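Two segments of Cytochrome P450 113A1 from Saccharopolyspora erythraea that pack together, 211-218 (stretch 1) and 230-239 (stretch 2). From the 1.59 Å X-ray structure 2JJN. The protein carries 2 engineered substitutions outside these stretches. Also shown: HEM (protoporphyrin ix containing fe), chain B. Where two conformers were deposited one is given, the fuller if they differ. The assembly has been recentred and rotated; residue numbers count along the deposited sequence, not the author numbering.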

ATOM      1  N   ASP A 211      -8.308   8.260 -21.375  1.00 18.92           N
ATOM      2  CA  ASP A 211      -8.117   7.422 -20.162  1.00 17.56           C
ATOM      3  C   ASP A 211      -6.618   7.154 -19.931  1.00 18.13           C
ATOM      4  O   ASP A 211      -5.779   7.451 -20.796  1.00 17.99           O
ATOM      5  N   LEU A 212      -6.265   6.592 -18.769  1.00 19.80           N
ATOM      6  CA  LEU A 212      -4.877   6.486 -18.409  1.00 18.85           C
ATOM      7  C   LEU A 212      -4.154   5.443 -19.275  1.00 20.15           C
ATOM      8  O   LEU A 212      -2.982   5.659 -19.587  1.00 20.02           O
ATOM      9  N   ILE A 213      -4.830   4.349 -19.652  1.00 18.76           N
ATOM     10  CA  ILE A 213      -4.181   3.374 -20.591  1.00 18.12           C
ATOM     11  C   ILE A 213      -3.812   4.084 -21.898  1.00 18.65           C
ATOM     12  O   ILE A 213      -2.689   3.924 -22.383  1.00 17.78           O
ATOM     13  N   SER A 214      -4.756   4.828 -22.487  1.00 19.10           N
ATOM     14  CA  SER A 214      -4.430   5.583 -23.725  1.00 18.12           C
ATOM     15  C   SER A 214      -3.268   6.526 -23.510  1.00 17.84           C
ATOM     16  O   SER A 214      -2.371   6.651 -24.370  1.00 18.27           O
ATOM     17  N   ARG A 215      -3.258   7.234 -22.367  1.00 19.26           N
ATOM     18  CA  ARG A 215      -2.170   8.141 -22.117  1.00 19.15           C
ATOM     19  C   ARG A 215      -0.843   7.411 -21.938  1.00 18.43           C
ATOM     20  O   ARG A 215       0.198   7.921 -22.373  1.00 19.76           O
ATOM     21  N   LEU A 216      -0.899   6.217 -21.348  1.00 18.49           N
ATOM     22  CA  LEU A 216       0.322   5.429 -21.159  1.00 17.76           C
ATOM     23  C   LEU A 216       0.859   4.934 -22.522  1.00 18.70           C
ATOM     24  O   LEU A 216       2.073   4.907 -22.756  1.00 18.90           O
ATOM     25  N   VAL A 217      -0.048   4.561 -23.420  1.00 17.52           N
ATOM     26  CA  VAL A 217       0.372   4.105 -24.769  1.00 18.70           C
ATOM     27  C   VAL A 217       0.928   5.259 -25.606  1.00 17.63           C
ATOM     28  O   VAL A 217       1.855   5.079 -26.443  1.00 18.22           O
ATOM     29  N   LEU A 218       0.347   6.445 -25.418  1.00 18.33           N
ATOM     30  CA  LEU A 218       0.809   7.587 -26.221  1.00 17.89           C
ATOM     31  C   LEU A 218       2.021   8.326 -25.626  1.00 18.03           C
ATOM     32  O   LEU A 218       2.645   9.136 -26.315  1.00 20.03           O
ATOM     33  N   GLU A 230       4.889  -3.709 -21.348  1.00 19.72           N
ATOM     34  CA  GLU A 230       5.285  -2.763 -20.284  1.00 19.81           C
ATOM     35  C   GLU A 230       4.099  -1.977 -19.766  1.00 19.69           C
ATOM     36  O   GLU A 230       3.943  -1.784 -18.552  1.00 20.81           O
ATOM     37  N   ALA A 231       3.252  -1.466 -20.664  1.00 18.57           N
ATOM     38  CA  ALA A 231       2.086  -0.704 -20.217  1.00 18.97           C
ATOM     39  C   ALA A 231       1.144  -1.571 -19.380  1.00 18.72           C
ATOM     40  O   ALA A 231       0.556  -1.110 -18.421  1.00 19.97           O
ATOM     41  N   ALA A 232       0.980  -2.821 -19.809  1.00 19.34           N
ATOM     42  CA  ALA A 232       0.095  -3.754 -19.091  1.00 19.47           C
ATOM     43  C   ALA A 232       0.650  -4.100 -17.720  1.00 20.36           C
ATOM     44  O   ALA A 232      -0.112  -4.145 -16.715  1.00 21.00           O
ATOM     45  N   ASN A 233       1.950  -4.344 -17.662  1.00 20.37           N
ATOM     46  CA  ASN A 233       2.574  -4.634 -16.359  1.00 21.84           C
ATOM     47  C   ASN A 233       2.532  -3.436 -15.446  1.00 22.13           C
ATOM     48  O   ASN A 233       2.202  -3.547 -14.243  1.00 22.92           O
ATOM     49  N   PHE A 234       2.842  -2.276 -15.985  1.00 21.49           N
ATOM     50  CA  PHE A 234       2.718  -1.068 -15.164  1.00 22.10           C
ATOM     51  C   PHE A 234       1.278  -0.854 -14.697  1.00 22.29           C
ATOM     52  O   PHE A 234       1.023  -0.545 -13.512  1.00 23.71           O
ATOM     53  N   SER A 235       0.306  -1.045 -15.600  1.00 22.49           N
ATOM     54  CA  SER A 235      -1.093  -0.903 -15.222  1.00 23.38           C
ATOM     55  C   SER A 235      -1.506  -1.916 -14.163  1.00 23.90           C
ATOM     56  O   SER A 235      -2.322  -1.593 -13.334  1.00 23.55           O
ATOM     57  N   THR A 236      -0.928  -3.122 -14.218  1.00 23.67           N
ATOM     58  CA  THR A 236      -1.170  -4.182 -13.212  1.00 24.12           C
ATOM     59  C   THR A 236      -0.702  -3.689 -11.826  1.00 24.78           C
ATOM     60  O   THR A 236      -1.448  -3.787 -10.839  1.00 25.42           O
ATOM     61  N   ALA A 237       0.525  -3.184 -11.775  1.00 24.99           N
ATOM     62  CA  ALA A 237       1.139  -2.628 -10.536  1.00 26.98           C
ATOM     63  C   ALA A 237       0.292  -1.505 -10.002  1.00 27.40           C
ATOM     64  O   ALA A 237      -0.006  -1.427  -8.800  1.00 27.89           O
ATOM     65  N   LEU A 238      -0.066  -0.589 -10.893  1.00 27.85           N
ATOM     66  CA  LEU A 238      -0.807   0.590 -10.485  1.00 28.59           C
ATOM     67  C   LEU A 238      -2.111   0.141  -9.867  1.00 28.72           C
ATOM     68  O   LEU A 238      -2.488   0.591  -8.767  1.00 29.90           O
ATOM     69  N   LEU A 239      -2.773  -0.810 -10.536  1.00 30.02           N
ATOM     70  CA  LEU A 239      -4.052  -1.345 -10.107  1.00 30.74           C
ATOM     71  C   LEU A 239      -3.976  -2.026  -8.743  1.00 31.49           C
ATOM     72  O   LEU A 239      -4.707  -1.646  -7.819  1.00 31.91           O
TER

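The contact between these two segments of cytochrome P450 113A1 is a small, apolar helix-to-helix packing, held by leucine, phenylalanine and alanine side chains, with no hydrogen bond crossing from one stretch to the other. It illustrates a general principle: when two helices meet, polar groups near the seam tend to be satisfied within their own helix, leaving the shared surface to hydrocarbon. Helix 212-218 and helix 230-239 run in roughly opposing directions, at 138° between their N-to-C vectors, and their axes come no closer than 10.2 Å. Together they bury 264 Å².

The backbones draw nearest at Leu 216 and Ala 231, whose CA atoms lie 6.5 Å apart. Leu 216 points toward the second helix and has the most area covered of any residue here. Its chi1 m, chi2 t rotamer brings CD2 to 3.9 Å from Phe 234 CE2, while CD1 lies 3.9 Å from Phe 234 CD2 and 3.6 Å from Ser 235 OG. Phe 234, with chi1 t, also points toward stretch 1; its ring meets Leu 216 CD2 obliquely, and the heme methyl CMD approaches it obliquely as well. The ring thus links the helix contact to the cofactor.

One turn earlier on the first helix, Leu 212 also points inward. It and Leu 238 share the chi1 t, chi2 p rotamer, and their CD2 methyls meet at 3.4 Å, a tight apolar contact. Leu 238 also borders the heme, with its O and CD1 each 3.6 Å from HEM CAC. The heme iron itself binds water 1 at 2.2 Å and one atom from elsewhere in the structure.

The sideways-pointing residues add less. Ile 213, chi1 m and chi2 t, brings CG1 to 4.0 Å from Ser 235 OG, and Val 217, chi1 t, leaves CG2 4.5 Å from the CB of Ala 231.

Ser 235 shows how a polar side chain can sit in such a seam. Though its CA-to-CB bond points toward stretch 1, chi1 m lets OG donate to Ala 231 O at 2.8 Å, so the hydroxyl is satisfied by its own helix while lying against hydrocarbon. Thr 236, out of reach of the first stretch, repeats the motif, its OG1 donating to Ala 232 O at 2.8 Å. At the start of the first helix, Asp 211 is the N-cap: its OD1 accepts from Ser 214 N at 2.9 Å, and its OD2 from Ser 214 OG at 2.7 Å.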

ATOM      1  CB  ASP A 211      -8.865   6.128 -20.290  1.00 17.72           C
ATOM      2  CG  ASP A 211      -8.338   5.312 -21.545  0.50 16.58           C
ATOM      3  OD1 ASP A 211      -7.428   4.449 -21.378  0.50 13.89           O
ATOM      4  OD2 ASP A 211      -8.712   5.624 -22.733  0.50 12.01           O
ATOM      5  CB  LEU A 212      -4.715   6.205 -16.901  1.00 21.13           C
ATOM      6  CG  LEU A 212      -3.260   6.195 -16.483  1.00 20.65           C
ATOM      7  CD1 LEU A 212      -2.608   7.545 -16.571  1.00 25.36           C
ATOM      8  CD2 LEU A 212      -3.167   5.685 -15.028  1.00 23.58           C
ATOM      9  CB  ILE A 213      -5.006   2.104 -20.807  1.00 17.28           C
ATOM     10  CG1 ILE A 213      -4.975   1.285 -19.503  1.00 19.08           C
ATOM     11  CG2 ILE A 213      -4.425   1.264 -21.975  1.00 19.91           C
ATOM     12  CD1 ILE A 213      -5.830   0.031 -19.616  1.00 21.54           C
ATOM     13  CB  SER A 214      -5.625   6.402 -24.165  1.00 19.02           C
ATOM     14  OG  SER A 214      -6.717   5.557 -24.556  1.00 19.60           O
ATOM     15  CB  ARG A 215      -2.471   8.981 -20.883  1.00 19.83           C
ATOM     16  CG  ARG A 215      -3.641   9.939 -21.105  0.50 20.59           C
ATOM     17  CD  ARG A 215      -4.046  10.629 -19.793  0.50 22.66           C
ATOM     18  NE  ARG A 215      -2.944  11.421 -19.258  0.50 25.32           N
ATOM     19  CZ  ARG A 215      -2.656  12.665 -19.635  0.50 30.44           C
ATOM     20  NH1 ARG A 215      -3.403  13.286 -20.541  0.50 30.05           N
ATOM     21  NH2 ARG A 215      -1.614  13.300 -19.094  0.50 31.71           N
ATOM     22  CB  LEU A 216       0.049   4.215 -20.269  1.00 19.35           C
ATOM     23  CG  LEU A 216      -0.049   4.593 -18.784  1.00 17.95           C
ATOM     24  CD1 LEU A 216      -0.702   3.416 -18.055  1.00 21.78           C
ATOM     25  CD2 LEU A 216       1.339   4.924 -18.184  1.00 21.21           C
ATOM     26  CB  VAL A 217      -0.761   3.297 -25.469  1.00 18.61           C
ATOM     27  CG1 VAL A 217      -0.570   3.262 -26.984  0.70 21.43           C
ATOM     28  CG2 VAL A 217      -0.885   1.896 -24.798  0.70 18.92           C
ATOM     29  CB  LEU A 218      -0.343   8.559 -26.466  1.00 18.85           C
ATOM     30  CG  LEU A 218      -1.500   8.041 -27.290  1.00 21.20           C
ATOM     31  CD1 LEU A 218      -2.574   9.145 -27.270  1.00 23.43           C
ATOM     32  CD2 LEU A 218      -1.039   7.764 -28.693  1.00 22.50           C
ATOM     33  CB  GLU A 230       6.313  -1.765 -20.837  1.00 19.54           C
ATOM     34  CG  GLU A 230       7.656  -2.421 -21.140  1.00 20.60           C
ATOM     35  CD  GLU A 230       8.621  -1.492 -21.817  1.00 26.47           C
ATOM     36  OE1 GLU A 230       9.790  -1.408 -21.349  1.00 29.02           O
ATOM     37  OE2 GLU A 230       8.238  -0.874 -22.843  1.00 22.57           O
ATOM     38  CB  ALA A 231       1.344  -0.090 -21.436  1.00 19.72           C
ATOM     39  CB  ALA A 232      -0.090  -5.028 -19.921  1.00 19.81           C
ATOM     40  CB  ASN A 233       3.980  -5.119 -16.554  1.00 22.78           C
ATOM     41  CG  ASN A 233       4.036  -6.607 -16.988  1.00 25.79           C
ATOM     42  OD1 ASN A 233       3.312  -7.437 -16.430  1.00 36.39           O
ATOM     43  ND2 ASN A 233       4.910  -6.937 -17.907  1.00 26.34           N
ATOM     44  CB  PHE A 234       3.236   0.156 -15.881  1.00 21.47           C
ATOM     45  CG  PHE A 234       2.987   1.416 -15.082  1.00 20.93           C
ATOM     46  CD1 PHE A 234       3.766   1.685 -13.964  1.00 22.88           C
ATOM     47  CD2 PHE A 234       1.910   2.264 -15.376  1.00 21.82           C
ATOM     48  CE1 PHE A 234       3.530   2.783 -13.195  1.00 20.79           C
ATOM     49  CE2 PHE A 234       1.659   3.381 -14.610  1.00 23.39           C
ATOM     50  CZ  PHE A 234       2.487   3.643 -13.458  1.00 23.68           C
ATOM     51  CB  SER A 235      -2.041  -1.020 -16.421  1.00 23.97           C
ATOM     52  OG  SER A 235      -1.795   0.048 -17.362  1.00 21.76           O
ATOM     53  CB  THR A 236      -0.408  -5.493 -13.539  1.00 23.90           C
ATOM     54  OG1 THR A 236      -0.807  -6.007 -14.803  0.70 23.10           O
ATOM     55  CG2 THR A 236      -0.585  -6.588 -12.424  0.70 22.17           C
ATOM     56  CB  ALA A 237       2.502  -2.088 -10.822  1.00 27.37           C
ATOM     57  CB  LEU A 238      -1.064   1.501 -11.705  1.00 27.82           C
ATOM     58  CG  LEU A 238      -1.485   2.922 -11.366  1.00 30.20           C
ATOM     59  CD1 LEU A 238      -0.272   3.717 -10.985  1.00 31.28           C
ATOM     60  CD2 LEU A 238      -2.115   3.528 -12.625  1.00 29.16           C
ATOM     61  CB  LEU A 239      -4.604  -2.346 -11.159  1.00 31.38           C
ATOM     62  CG  LEU A 239      -6.047  -2.850 -11.177  0.70 31.84           C
ATOM     63  CD1 LEU A 239      -7.107  -1.757 -11.302  0.70 34.34           C
ATOM     64  CD2 LEU A 239      -6.193  -3.815 -12.350  0.70 32.57           C
TER
HETATM   65  CHA HEM B 412       5.391   2.676  -4.544  1.00 12.24           C
HETATM   66  CHB HEM B 412       2.939   2.566  -0.326  1.00 10.52           C
HETATM   67  CHC HEM B 412      -1.109   3.810  -2.683  1.00 14.69           C
HETATM   68  CHD HEM B 412       1.141   3.124  -6.942  1.00 13.38           C
HETATM   69  C1A HEM B 412       5.052   2.616  -3.207  1.00 11.79           C
HETATM   70  C2A HEM B 412       6.004   2.347  -2.123  1.00 11.12           C
HETATM   71  C3A HEM B 412       5.331   2.301  -0.970  1.00 10.18           C
HETATM   72  C4A HEM B 412       3.931   2.531  -1.266  1.00 10.32           C
HETATM   73  CMA HEM B 412       5.902   2.016   0.437  1.00 10.50           C
HETATM   74  CAA HEM B 412       7.526   2.181  -2.288  1.00 11.83           C
HETATM   75  CBA HEM B 412       7.894   0.768  -2.702  1.00 12.51           C
HETATM   76  CGA HEM B 412       9.400   0.511  -2.614  1.00 13.91           C
HETATM   77  O1A HEM B 412      10.170   1.443  -2.246  1.00 13.54           O
HETATM   78  O2A HEM B 412       9.802  -0.641  -2.972  1.00 12.07           O
HETATM   79  C1B HEM B 412       1.616   2.910  -0.609  1.00 11.04           C
HETATM   80  C2B HEM B 412       0.586   3.109   0.379  1.00 11.14           C
HETATM   81  C3B HEM B 412      -0.544   3.465  -0.275  1.00 12.51           C
HETATM   82  C4B HEM B 412      -0.207   3.482  -1.693  1.00 12.70           C
HETATM   83  CMB HEM B 412       0.892   2.920   1.880  1.00 12.64           C
HETATM   84  CAB HEM B 412      -1.964   3.768   0.242  1.00 14.56           C
HETATM   85  CBB HEM B 412      -2.123   4.343   1.390  1.00 16.65           C
HETATM   86  C1C HEM B 412      -0.851   3.728  -4.035  1.00 13.35           C
HETATM   87  C2C HEM B 412      -1.820   3.999  -5.085  1.00 14.47           C
HETATM   88  C3C HEM B 412      -1.197   3.807  -6.268  1.00 13.07           C
HETATM   89  C4C HEM B 412       0.191   3.426  -5.995  1.00 12.68           C
HETATM   90  CMC HEM B 412      -3.281   4.429  -4.791  1.00 15.87           C
HETATM   91  CAC HEM B 412      -1.758   3.909  -7.699  1.00 17.74           C
HETATM   92  CBC HEM B 412      -2.621   4.853  -8.075  1.00 22.66           C
HETATM   93  C1D HEM B 412       2.455   2.923  -6.645  1.00 11.76           C
HETATM   94  C2D HEM B 412       3.443   2.676  -7.645  1.00 13.95           C
HETATM   95  C3D HEM B 412       4.744   2.559  -6.920  1.00 12.38           C
HETATM   96  C4D HEM B 412       4.435   2.732  -5.531  1.00 10.73           C
HETATM   97  CMD HEM B 412       3.220   2.552  -9.182  1.00 14.33           C
HETATM   98  CAD HEM B 412       6.136   2.277  -7.514  1.00 11.56           C
HETATM   99  CBD HEM B 412       6.893   3.585  -7.809  1.00 11.86           C
HETATM  100  CGD HEM B 412       8.284   3.281  -8.274  1.00 13.11           C
HETATM  101  O1D HEM B 412       8.758   2.139  -8.137  1.00 12.77           O
HETATM  102  O2D HEM B 412       8.926   4.216  -8.796  1.00 12.70           O
HETATM  103  NA  HEM B 412       3.773   2.752  -2.641  1.00 10.32           N
HETATM  104  NB  HEM B 412       1.107   3.098  -1.891  1.00 10.64           N
HETATM  105  NC  HEM B 412       0.335   3.365  -4.644  1.00 10.67           N
HETATM  106  ND  HEM B 412       3.079   2.954  -5.381  1.00 10.46           N
HETATM  107 FE   HEM B 412       2.110   3.195  -3.612  1.00 12.77          FE
HETATM  108  O   HOH W   1       1.717   1.013  -3.603  1.00 27.42           O